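Long-range contacts in AlyGC (Glaciecola chathamensis, PDB 5GKD), which degrades the brown-algal polysaccharide alginate, acting as a lyase of polysaccharide lyase family 6: residues H132-H137 / R165-Y170; F198-N203 / S224-V229; L511-V516 / S550-L555. All blocks are in the same frame, centred on the assembly; numbering follows the deposited sequence.

Running from the N terminus, contacts 1, 2 and 3 follow one another in series, with no nesting and no crossing. Contact 1 closes a loop of 27 residues between 132-137 and 165-170, contact 2 one of 20 residues between 198-203 and 224-229; each brings a strand beside its counterpart one coil further along the N-terminal parallel beta-helix. These two contacts are neighbours in the same sheet: strands 165-167 and 200-207 run side by side, and R165 forms a salt bridge with E202. Contact 3, its centre about 50 Å from the centres of both, closes 33 residues at a corner of the separate C-terminal beta-helix.

Contact 1 (H132-H137 / R165-Y170); sequences HNRFDH and RIDHNY
D167 OD2 is held by two N-H groups, NH2 of R134 from the facing strand and ND1 of H168 next in the chain. ND1 of H168 reaches OD2 of D167 at 2.6 Å, with the oxygen in the ring plane and its anti lone pair in use. R134 meets the carboxylate side-on: its NH2 lies 3.0 Å from OD2 of D167 on the syn side, while its NE bonds to OD1 of the same aspartate over 2.9 Å. CG of R134 is anti to the backbone N (chi1 -173°) and the chain stays extended to NE; its guanidinium lies flat on that of R165, the two side chains side by side. NH1 of R165 sits 3.5 Å from CZ of R134, over the centre of that face; on the opposite face lies OD2 of D136. The two like charges are probably made tolerable by D136 and D167 and by E202, which pairs with R165.

The strands run parallel in register, as successive coils of the right-handed parallel beta-helix of pectate lyase-like proteins. Past them, H137 and H168 both adopt left-handed backbone conformations and turn the chain. Their rings are nearly parallel but slid apart, so that CB of H168, rather than its ring, covers the centre of the H137 ring, 3.6 Å from the centroid. H137 repeats the histidine-carboxylate pairing, its ND1 lying 2.8 Å from OD2 of D136.

N169 occupies the turn with its amide facing back to the strand: ND2 donates to F135 O at 2.8 Å from above the carbonyl plane, and D167 N approaches that oxygen from the other face. N169 OD1 accepts from N138 N. On the inner side of the sheet, F135 and I166 both pack on M150.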
loop_
_atom_site.group_PDB
_atom_site.type_symbol
_atom_site.label_atom_id
_atom_site.label_comp_id
_atom_site.label_asym_id
_atom_site.label_seq_id
_atom_site.Cartn_x
_atom_site.Cartn_y
_atom_site.Cartn_z
ATOM N N HIS A 132 -12.820 -40.555 4.279
ATOM C CA HIS A 132 -14.226 -40.841 4.585
ATOM C C HIS A 132 -14.895 -39.719 5.375
ATOM O O HIS A 132 -15.747 -39.962 6.221
ATOM C CB HIS A 132 -14.358 -42.168 5.321
ATOM C CG HIS A 132 -13.834 -43.326 4.536
ATOM N ND1 HIS A 132 -14.468 -43.800 3.409
ATOM C CD2 HIS A 132 -12.717 -44.079 4.690
ATOM C CE1 HIS A 132 -13.774 -44.811 2.916
ATOM N NE2 HIS A 132 -12.701 -44.988 3.665
ATOM N N ASN A 133 -14.541 -38.482 5.073
ATOM C CA ASN A 133 -15.247 -37.349 5.638
ATOM C C ASN A 133 -16.404 -36.917 4.741
ATOM O O ASN A 133 -16.501 -37.293 3.570
ATOM C CB ASN A 133 -14.271 -36.200 5.874
ATOM C CG ASN A 133 -13.282 -36.534 6.969
ATOM O OD1 ASN A 133 -13.652 -37.185 7.942
ATOM N ND2 ASN A 133 -12.024 -36.121 6.812
ATOM N N ARG A 134 -17.286 -36.098 5.309
ATOM C CA ARG A 134 -18.429 -35.573 4.583
ATOM C C ARG A 134 -18.609 -34.096 4.903
ATOM O O ARG A 134 -18.536 -33.686 6.066
ATOM C CB ARG A 134 -19.710 -36.342 4.926
ATOM C CG ARG A 134 -20.898 -35.926 4.071
ATOM C CD ARG A 134 -22.122 -36.793 4.328
ATOM N NE ARG A 134 -23.281 -36.254 3.653
ATOM C CZ ARG A 134 -24.531 -36.593 3.924
ATOM N NH1 ARG A 134 -24.778 -37.493 4.864
ATOM N NH2 ARG A 134 -25.531 -36.034 3.256
ATOM N N PHE A 135 -18.839 -33.302 3.865
ATOM C CA PHE A 135 -19.138 -31.880 4.002
ATOM C C PHE A 135 -20.427 -31.610 3.221
ATOM O O PHE A 135 -20.406 -31.526 1.985
ATOM C CB PHE A 135 -17.960 -31.048 3.502
ATOM C CG PHE A 135 -18.126 -29.575 3.691
ATOM C CD1 PHE A 135 -17.710 -28.958 4.866
ATOM C CD2 PHE A 135 -18.655 -28.793 2.676
ATOM C CE1 PHE A 135 -17.857 -27.589 5.040
ATOM C CE2 PHE A 135 -18.784 -27.429 2.836
ATOM C CZ PHE A 135 -18.386 -26.828 4.015
ATOM N N ASP A 136 -21.547 -31.470 3.940
ATOM C CA ASP A 136 -22.865 -31.469 3.317
ATOM C C ASP A 136 -23.803 -30.442 3.943
ATOM O O ASP A 136 -23.683 -30.097 5.119
ATOM C CB ASP A 136 -23.515 -32.851 3.416
ATOM C CG ASP A 136 -23.888 -33.195 4.841
ATOM O OD1 ASP A 136 -23.007 -33.678 5.563
ATOM O OD2 ASP A 136 -25.044 -32.955 5.254
ATOM N N HIS A 137 -24.766 -29.978 3.130
ATOM C CA HIS A 137 -25.801 -29.036 3.563
ATOM C C HIS A 137 -25.190 -27.808 4.239
ATOM O O HIS A 137 -25.735 -27.262 5.196
ATOM C CB HIS A 137 -26.837 -29.717 4.474
ATOM C CG HIS A 137 -27.633 -30.793 3.785
ATOM N ND1 HIS A 137 -27.213 -32.109 3.716
ATOM C CD2 HIS A 137 -28.810 -30.741 3.110
ATOM C CE1 HIS A 137 -28.098 -32.820 3.038
ATOM N NE2 HIS A 137 -29.075 -32.015 2.658
ATOM N N ARG A 165 -17.071 -37.160 0.627
ATOM C CA ARG A 165 -18.352 -36.840 0.012
ATOM C C ARG A 165 -18.693 -35.370 0.259
ATOM O O ARG A 165 -18.758 -34.924 1.412
ATOM C CB ARG A 165 -19.449 -37.752 0.551
ATOM C CG ARG A 165 -20.797 -37.473 -0.075
ATOM C CD ARG A 165 -21.913 -38.394 0.429
ATOM N NE ARG A 165 -23.171 -38.015 -0.201
ATOM C CZ ARG A 165 -24.378 -38.320 0.257
ATOM N NH1 ARG A 165 -24.519 -39.029 1.373
ATOM N NH2 ARG A 165 -25.442 -37.903 -0.407
ATOM N N ILE A 166 -18.909 -34.623 -0.822
ATOM C CA ILE A 166 -19.212 -33.196 -0.765
ATOM C C ILE A 166 -20.541 -32.987 -1.477
ATOM O O ILE A 166 -20.604 -33.038 -2.710
ATOM C CB ILE A 166 -18.093 -32.357 -1.393
ATOM C CG1 ILE A 166 -16.763 -32.655 -0.686
ATOM C CG2 ILE A 166 -18.469 -30.868 -1.394
ATOM C CD1 ILE A 166 -15.527 -32.170 -1.416
ATOM N N ASP A 167 -21.613 -32.775 -0.713
ATOM C CA ASP A 167 -22.933 -32.891 -1.309
ATOM C C ASP A 167 -23.898 -31.888 -0.707
ATOM O O ASP A 167 -23.777 -31.506 0.455
ATOM C CB ASP A 167 -23.501 -34.310 -1.149
ATOM C CG ASP A 167 -23.794 -34.668 0.294
ATOM O OD1 ASP A 167 -22.865 -35.098 0.986
ATOM O OD2 ASP A 167 -24.952 -34.524 0.739
ATOM N N HIS A 168 -24.865 -31.471 -1.528
ATOM C CA HIS A 168 -25.978 -30.629 -1.093
ATOM C C HIS A 168 -25.521 -29.323 -0.465
ATOM O O HIS A 168 -26.202 -28.781 0.401
ATOM C CB HIS A 168 -26.880 -31.382 -0.111
ATOM C CG HIS A 168 -27.568 -32.561 -0.712
ATOM N ND1 HIS A 168 -27.064 -33.841 -0.624
ATOM C CD2 HIS A 168 -28.710 -32.652 -1.431
ATOM C CE1 HIS A 168 -27.878 -34.670 -1.249
ATOM N NE2 HIS A 168 -28.880 -33.972 -1.750
ATOM N N ASN A 169 -24.376 -28.801 -0.871
ATOM C CA ASN A 169 -23.908 -27.529 -0.349
ATOM C C ASN A 169 -24.387 -26.388 -1.234
ATOM O O ASN A 169 -24.579 -26.547 -2.447
ATOM C CB ASN A 169 -22.390 -27.509 -0.255
ATOM C CG ASN A 169 -21.868 -28.534 0.729
ATOM O OD1 ASN A 169 -22.088 -28.404 1.929
ATOM N ND2 ASN A 169 -21.181 -29.557 0.228
ATOM N N TYR A 170 -24.624 -25.241 -0.611
ATOM C CA TYR A 170 -24.879 -24.002 -1.333
ATOM C C TYR A 170 -23.568 -23.246 -1.404
ATOM O O TYR A 170 -23.092 -22.714 -0.397
ATOM C CB TYR A 170 -25.960 -23.162 -0.664
ATOM C CG TYR A 170 -26.205 -21.807 -1.333
ATOM C CD1 TYR A 170 -26.667 -21.723 -2.643
ATOM C CD2 TYR A 170 -25.998 -20.623 -0.634
ATOM C CE1 TYR A 170 -26.901 -20.494 -3.247
ATOM C CE2 TYR A 170 -26.226 -19.399 -1.217
ATOM C CZ TYR A 170 -26.667 -19.333 -2.528
ATOM O OH TYR A 170 -26.883 -18.105 -3.098
#

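Contact 2 (F198-N203 / S224-V229); sequences FTLVEN and SIRNNV
E202 and R226 share a first torsion (chi1 near 60° in both) that sets CG between the backbone N and the carbonyl carbon; this puts CG of R226 3.4 Å from CB of E202, and the two side chains lie side by side. The arginine is bent at chi3 (-32°), which sets NE; beyond it NH1 of R226 lies 3.6 Å from OE2 of E202. Their planes stand 59° apart, a rather loose salt bridge, and E202 OE1 is taken by R165. L200 crosses the arginine stem, its CD1 near CD of R226.

Between the strands V201 O accepts twice, from R226 N and, over 3.0 Å, from ND2 of N228. The asparagine approaches from above the carbonyl plane with its own amide plane directed at the oxygen, and its OD1 accepts from N204 ND2. An alanine in place of N228 would probably leave V201 O with R226 N alone of these two donors and cost N204 ND2 one of its acceptors, I166 O remaining. Such stacked turn asparagines are a familiar feature of parallel beta-helices. N203 and N227, each just past its strand, have left-handed backbone conformations and lie side by side; one water accepts from ND2 of N203 at 3.0 Å and from ND2 of N227 at 2.7 Å. N227 OD1 accepts from N249 ND2.

The parallel pair is flanked in the sheet by strand 165-167, joined through L200 and E202 to I166, and by strand 246-253, joined through I225 to I246 and E248, while V201 packs inward on L185 and I187 of strand 185-188.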
loop_
_atom_site.group_PDB
_atom_site.type_symbol
_atom_site.label_atom_id
_atom_site.label_comp_id
_atom_site.label_asym_id
_atom_site.label_seq_id
_atom_site.Cartn_x
_atom_site.Cartn_y
_atom_site.Cartn_z
ATOM N N PHE A 198 -10.567 -40.276 -5.304
ATOM C CA PHE A 198 -11.889 -40.915 -5.183
ATOM C C PHE A 198 -12.913 -40.008 -4.506
ATOM O O PHE A 198 -13.804 -40.480 -3.814
ATOM C CB PHE A 198 -11.817 -42.245 -4.429
ATOM C CG PHE A 198 -10.900 -43.271 -5.054
ATOM C CD1 PHE A 198 -10.902 -43.497 -6.411
ATOM C CD2 PHE A 198 -10.071 -44.041 -4.261
ATOM C CE1 PHE A 198 -10.070 -44.472 -6.976
ATOM C CE2 PHE A 198 -9.240 -45.007 -4.820
ATOM C CZ PHE A 198 -9.237 -45.213 -6.180
ATOM N N THR A 199 -12.801 -38.701 -4.693
ATOM C CA THR A 199 -13.721 -37.763 -4.065
ATOM C C THR A 199 -15.032 -37.675 -4.836
ATOM O O THR A 199 -15.038 -37.593 -6.060
ATOM C CB THR A 199 -13.087 -36.376 -3.987
ATOM O OG1 THR A 199 -11.908 -36.432 -3.170
ATOM C CG2 THR A 199 -14.068 -35.374 -3.411
ATOM N N LEU A 200 -16.136 -37.652 -4.103
ATOM C CA LEU A 200 -17.485 -37.566 -4.648
ATOM C C LEU A 200 -18.034 -36.160 -4.421
ATOM O O LEU A 200 -18.198 -35.735 -3.274
ATOM C CB LEU A 200 -18.385 -38.609 -3.983
ATOM C CG LEU A 200 -19.870 -38.645 -4.325
ATOM C CD1 LEU A 200 -19.953 -38.684 -5.824
ATOM C CD2 LEU A 200 -20.582 -39.877 -3.760
ATOM N N VAL A 201 -18.331 -35.450 -5.505
ATOM C CA VAL A 201 -18.856 -34.094 -5.460
ATOM C C VAL A 201 -20.197 -34.101 -6.174
ATOM O O VAL A 201 -20.239 -34.090 -7.407
ATOM C CB VAL A 201 -17.912 -33.077 -6.112
ATOM C CG1 VAL A 201 -18.500 -31.658 -5.997
ATOM C CG2 VAL A 201 -16.524 -33.156 -5.511
ATOM N N GLU A 202 -21.288 -34.067 -5.416
ATOM C CA GLU A 202 -22.613 -34.316 -5.970
ATOM C C GLU A 202 -23.679 -33.411 -5.369
ATOM O O GLU A 202 -23.659 -33.091 -4.183
ATOM C CB GLU A 202 -23.017 -35.774 -5.760
ATOM C CG GLU A 202 -23.027 -36.189 -4.318
ATOM C CD GLU A 202 -23.667 -37.521 -4.126
ATOM O OE1 GLU A 202 -24.018 -37.849 -2.976
ATOM O OE2 GLU A 202 -23.818 -38.241 -5.137
ATOM N N ASN A 203 -24.639 -33.036 -6.205
ATOM C CA ASN A 203 -25.843 -32.329 -5.763
ATOM C C ASN A 203 -25.535 -31.027 -5.034
ATOM O O ASN A 203 -26.268 -30.623 -4.132
ATOM C CB ASN A 203 -26.724 -33.233 -4.897
ATOM C CG ASN A 203 -27.464 -34.272 -5.725
ATOM O OD1 ASN A 203 -27.259 -35.470 -5.572
ATOM N ND2 ASN A 203 -28.296 -33.805 -6.640
ATOM N N SER A 224 -15.348 -38.226 -8.905
ATOM C CA SER A 224 -16.660 -38.240 -9.544
ATOM C C SER A 224 -17.377 -36.928 -9.237
ATOM O O SER A 224 -17.704 -36.643 -8.080
ATOM C CB SER A 224 -17.467 -39.461 -9.080
ATOM O OG SER A 224 -18.837 -39.305 -9.372
ATOM N N ILE A 225 -17.582 -36.114 -10.265
ATOM C CA ILE A 225 -18.196 -34.795 -10.123
ATOM C C ILE A 225 -19.511 -34.837 -10.882
ATOM O O ILE A 225 -19.520 -34.842 -12.120
ATOM C CB ILE A 225 -17.279 -33.679 -10.642
ATOM C CG1 ILE A 225 -15.924 -33.758 -9.937
ATOM C CG2 ILE A 225 -17.915 -32.327 -10.409
ATOM C CD1 ILE A 225 -14.797 -33.071 -10.692
ATOM N N ARG A 226 -20.624 -34.884 -10.152
ATOM C CA ARG A 226 -21.884 -35.356 -10.701
ATOM C C ARG A 226 -23.035 -34.577 -10.131
ATOM O O ARG A 226 -23.007 -34.148 -8.967
ATOM C CB ARG A 226 -22.109 -36.826 -10.389
ATOM C CG ARG A 226 -22.197 -36.964 -8.867
ATOM C CD ARG A 226 -22.119 -38.349 -8.339
ATOM N NE ARG A 226 -22.695 -39.304 -9.245
ATOM C CZ ARG A 226 -23.976 -39.581 -9.283
ATOM N NH1 ARG A 226 -24.840 -38.973 -8.470
ATOM N NH2 ARG A 226 -24.424 -40.461 -10.138
ATOM N N ASN A 227 -24.074 -34.369 -10.948
ATOM C CA ASN A 227 -25.370 -33.920 -10.470
ATOM C C ASN A 227 -25.309 -32.558 -9.792
ATOM O O ASN A 227 -26.136 -32.258 -8.935
ATOM C CB ASN A 227 -25.972 -34.930 -9.496
ATOM C CG ASN A 227 -26.387 -36.205 -10.177
ATOM O OD1 ASN A 227 -25.551 -37.040 -10.487
ATOM N ND2 ASN A 227 -27.680 -36.356 -10.427
ATOM N N ASN A 228 -24.366 -31.715 -10.179
ATOM C CA ASN A 228 -24.271 -30.370 -9.646
ATOM C C ASN A 228 -24.908 -29.371 -10.603
ATOM O O ASN A 228 -24.988 -29.608 -11.806
ATOM C CB ASN A 228 -22.811 -29.994 -9.400
ATOM C CG ASN A 228 -22.108 -30.993 -8.526
ATOM O OD1 ASN A 228 -22.254 -30.975 -7.296
ATOM N ND2 ASN A 228 -21.358 -31.896 -9.150
ATOM N N VAL A 229 -25.336 -28.239 -10.061
ATOM C CA VAL A 229 -25.940 -27.169 -10.841
ATOM C C VAL A 229 -25.057 -25.935 -10.745
ATOM O O VAL A 229 -24.628 -25.554 -9.651
ATOM C CB VAL A 229 -27.377 -26.866 -10.380
ATOM C CG1 VAL A 229 -27.900 -25.628 -11.086
ATOM C CG2 VAL A 229 -28.266 -28.053 -10.671
HETATM O O HOH W 1 -29.532 -34.810 -9.221
#

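Contact 3 (L511-V516 / S550-L555); sequences LTLDGV and STFENL
The F552 ring receives L513 at its edge: CD1 of the leucine lies near the ring plane, 4.0 Å from CZ of F552. V516 comes in obliquely, its CG2 4.4 Å from CE2 of F552. Other aromatic rings complete the surroundings: F563 is in an edge-to-face pair with F552, and the plane of F582 is turned by only about 20° from it. CG of F552 is anti to the carbonyl carbon (chi1 -53°), and from there the ring extends toward L513, whose own CB faces the 550-555 segment.

Both segments round a corner of the C-terminal parallel beta-helix. Strand 510-514 turns through G515, which has a positive phi of 72°, and V516 into strand 517-519, while S550 leads into strand 551-555 on the next coil. In this way strands 510-514 and 517-519 pair with 543-548 and 551-555 on two successive sides of the helix.

V516 is joined to the other corner by two bonds running in opposite directions, to S550 and from T551. V516 N donates to OG of S550 at 3.2 Å, and T551 N donates back to V516 O at 3.0 Å, the latter with the donor close to the direction in which the carbonyl points. The serine hydroxyl also bonds to K548 O, so its oxygen links the backbones of the two coils. CB of S550 rests 3.4 Å from V516 O, and CG2 of V516 lies 3.7 Å from OG of S550, packing the valine against the same bend. Further into the core, L513 touches I532 and F552 touches L531, both on strand 530-534.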
loop_
_atom_site.group_PDB
_atom_site.type_symbol
_atom_site.label_atom_id
_atom_site.label_comp_id
_atom_site.label_asym_id
_atom_site.label_seq_id
_atom_site.Cartn_x
_atom_site.Cartn_y
_atom_site.Cartn_z
ATOM N N LEU A 511 -19.843 4.203 -6.214
ATOM C CA LEU A 511 -20.155 5.602 -6.470
ATOM C C LEU A 511 -20.669 5.810 -7.887
ATOM O O LEU A 511 -20.048 5.348 -8.845
ATOM C CB LEU A 511 -18.916 6.482 -6.241
ATOM C CG LEU A 511 -19.073 7.971 -6.578
ATOM C CD1 LEU A 511 -20.145 8.618 -5.700
ATOM C CD2 LEU A 511 -17.746 8.738 -6.468
ATOM N N THR A 512 -21.791 6.514 -8.012
ATOM C CA THR A 512 -22.233 7.077 -9.279
ATOM C C THR A 512 -22.258 8.591 -9.160
ATOM O O THR A 512 -22.820 9.130 -8.202
ATOM C CB THR A 512 -23.611 6.561 -9.682
ATOM O OG1 THR A 512 -23.525 5.177 -10.042
ATOM C CG2 THR A 512 -24.164 7.361 -10.864
ATOM N N LEU A 513 -21.606 9.266 -10.099
ATOM C CA LEU A 513 -21.703 10.706 -10.270
ATOM C C LEU A 513 -22.497 10.972 -11.540
ATOM O O LEU A 513 -22.188 10.411 -12.596
ATOM C CB LEU A 513 -20.325 11.366 -10.371
ATOM C CG LEU A 513 -19.363 11.242 -9.195
ATOM C CD1 LEU A 513 -18.045 11.891 -9.524
ATOM C CD2 LEU A 513 -19.944 11.863 -7.964
ATOM N N ASP A 514 -23.503 11.834 -11.439
ATOM C CA ASP A 514 -24.426 12.077 -12.539
ATOM C C ASP A 514 -24.685 13.580 -12.619
ATOM O O ASP A 514 -25.283 14.163 -11.708
ATOM C CB ASP A 514 -25.715 11.282 -12.326
ATOM C CG ASP A 514 -26.694 11.425 -13.465
ATOM O OD1 ASP A 514 -26.359 12.093 -14.469
ATOM O OD2 ASP A 514 -27.796 10.835 -13.362
ATOM N N GLY A 515 -24.198 14.212 -13.683
ATOM C CA GLY A 515 -24.494 15.609 -13.922
ATOM C C GLY A 515 -23.809 16.605 -13.012
ATOM O O GLY A 515 -24.273 17.730 -12.890
ATOM N N VAL A 516 -22.724 16.246 -12.377
ATOM C CA VAL A 516 -22.111 17.158 -11.442
ATOM C C VAL A 516 -21.026 17.949 -12.160
ATOM O O VAL A 516 -20.583 17.599 -13.250
ATOM C CB VAL A 516 -21.548 16.429 -10.200
ATOM C CG1 VAL A 516 -22.562 15.441 -9.654
ATOM C CG2 VAL A 516 -20.227 15.738 -10.522
ATOM N N SER A 550 -20.985 14.500 -16.528
ATOM C CA SER A 550 -20.309 15.336 -15.557
ATOM C C SER A 550 -19.126 16.048 -16.189
ATOM O O SER A 550 -18.626 15.665 -17.244
ATOM C CB SER A 550 -19.848 14.512 -14.344
ATOM O OG SER A 550 -20.958 13.930 -13.697
ATOM N N THR A 551 -18.675 17.089 -15.511
ATOM C CA THR A 551 -17.599 17.927 -16.000
ATOM C C THR A 551 -16.584 18.133 -14.888
ATOM O O THR A 551 -16.952 18.410 -13.746
ATOM C CB THR A 551 -18.135 19.291 -16.480
ATOM O OG1 THR A 551 -19.160 19.074 -17.449
ATOM C CG2 THR A 551 -17.021 20.118 -17.098
ATOM N N PHE A 552 -15.307 18.013 -15.232
ATOM C CA PHE A 552 -14.233 18.094 -14.253
ATOM C C PHE A 552 -13.148 18.976 -14.844
ATOM O O PHE A 552 -12.609 18.654 -15.905
ATOM C CB PHE A 552 -13.691 16.692 -13.910
ATOM C CG PHE A 552 -14.764 15.712 -13.479
ATOM C CD1 PHE A 552 -15.420 14.932 -14.414
ATOM C CD2 PHE A 552 -15.114 15.578 -12.141
ATOM C CE1 PHE A 552 -16.391 14.046 -14.034
ATOM C CE2 PHE A 552 -16.097 14.697 -11.761
ATOM C CZ PHE A 552 -16.741 13.931 -12.708
ATOM N N GLU A 553 -12.833 20.082 -14.172
ATOM C CA GLU A 553 -11.953 21.090 -14.741
ATOM C C GLU A 553 -10.933 21.580 -13.733
ATOM O O GLU A 553 -11.180 21.601 -12.526
ATOM C CB GLU A 553 -12.723 22.317 -15.231
ATOM C CG GLU A 553 -13.492 22.111 -16.500
ATOM C CD GLU A 553 -14.126 23.402 -16.985
ATOM O OE1 GLU A 553 -14.057 24.414 -16.248
ATOM O OE2 GLU A 553 -14.686 23.400 -18.103
ATOM N N ASN A 554 -9.794 22.020 -14.262
ATOM C CA ASN A 554 -8.811 22.793 -13.508
ATOM C C ASN A 554 -8.155 21.959 -12.407
ATOM O O ASN A 554 -7.962 22.422 -11.280
ATOM C CB ASN A 554 -9.447 24.064 -12.942
ATOM C CG ASN A 554 -9.964 24.985 -14.039
ATOM O OD1 ASN A 554 -9.310 25.172 -15.064
ATOM N ND2 ASN A 554 -11.152 25.546 -13.832
ATOM N N LEU A 555 -7.822 20.711 -12.737
ATOM C CA LEU A 555 -6.971 19.887 -11.886
ATOM C C LEU A 555 -5.511 20.205 -12.211
ATOM O O LEU A 555 -4.726 19.357 -12.638
ATOM C CB LEU A 555 -7.280 18.406 -12.079
ATOM C CG LEU A 555 -8.543 17.815 -11.430
ATOM C CD1 LEU A 555 -9.813 18.253 -12.122
ATOM C CD2 LEU A 555 -8.446 16.296 -11.412
#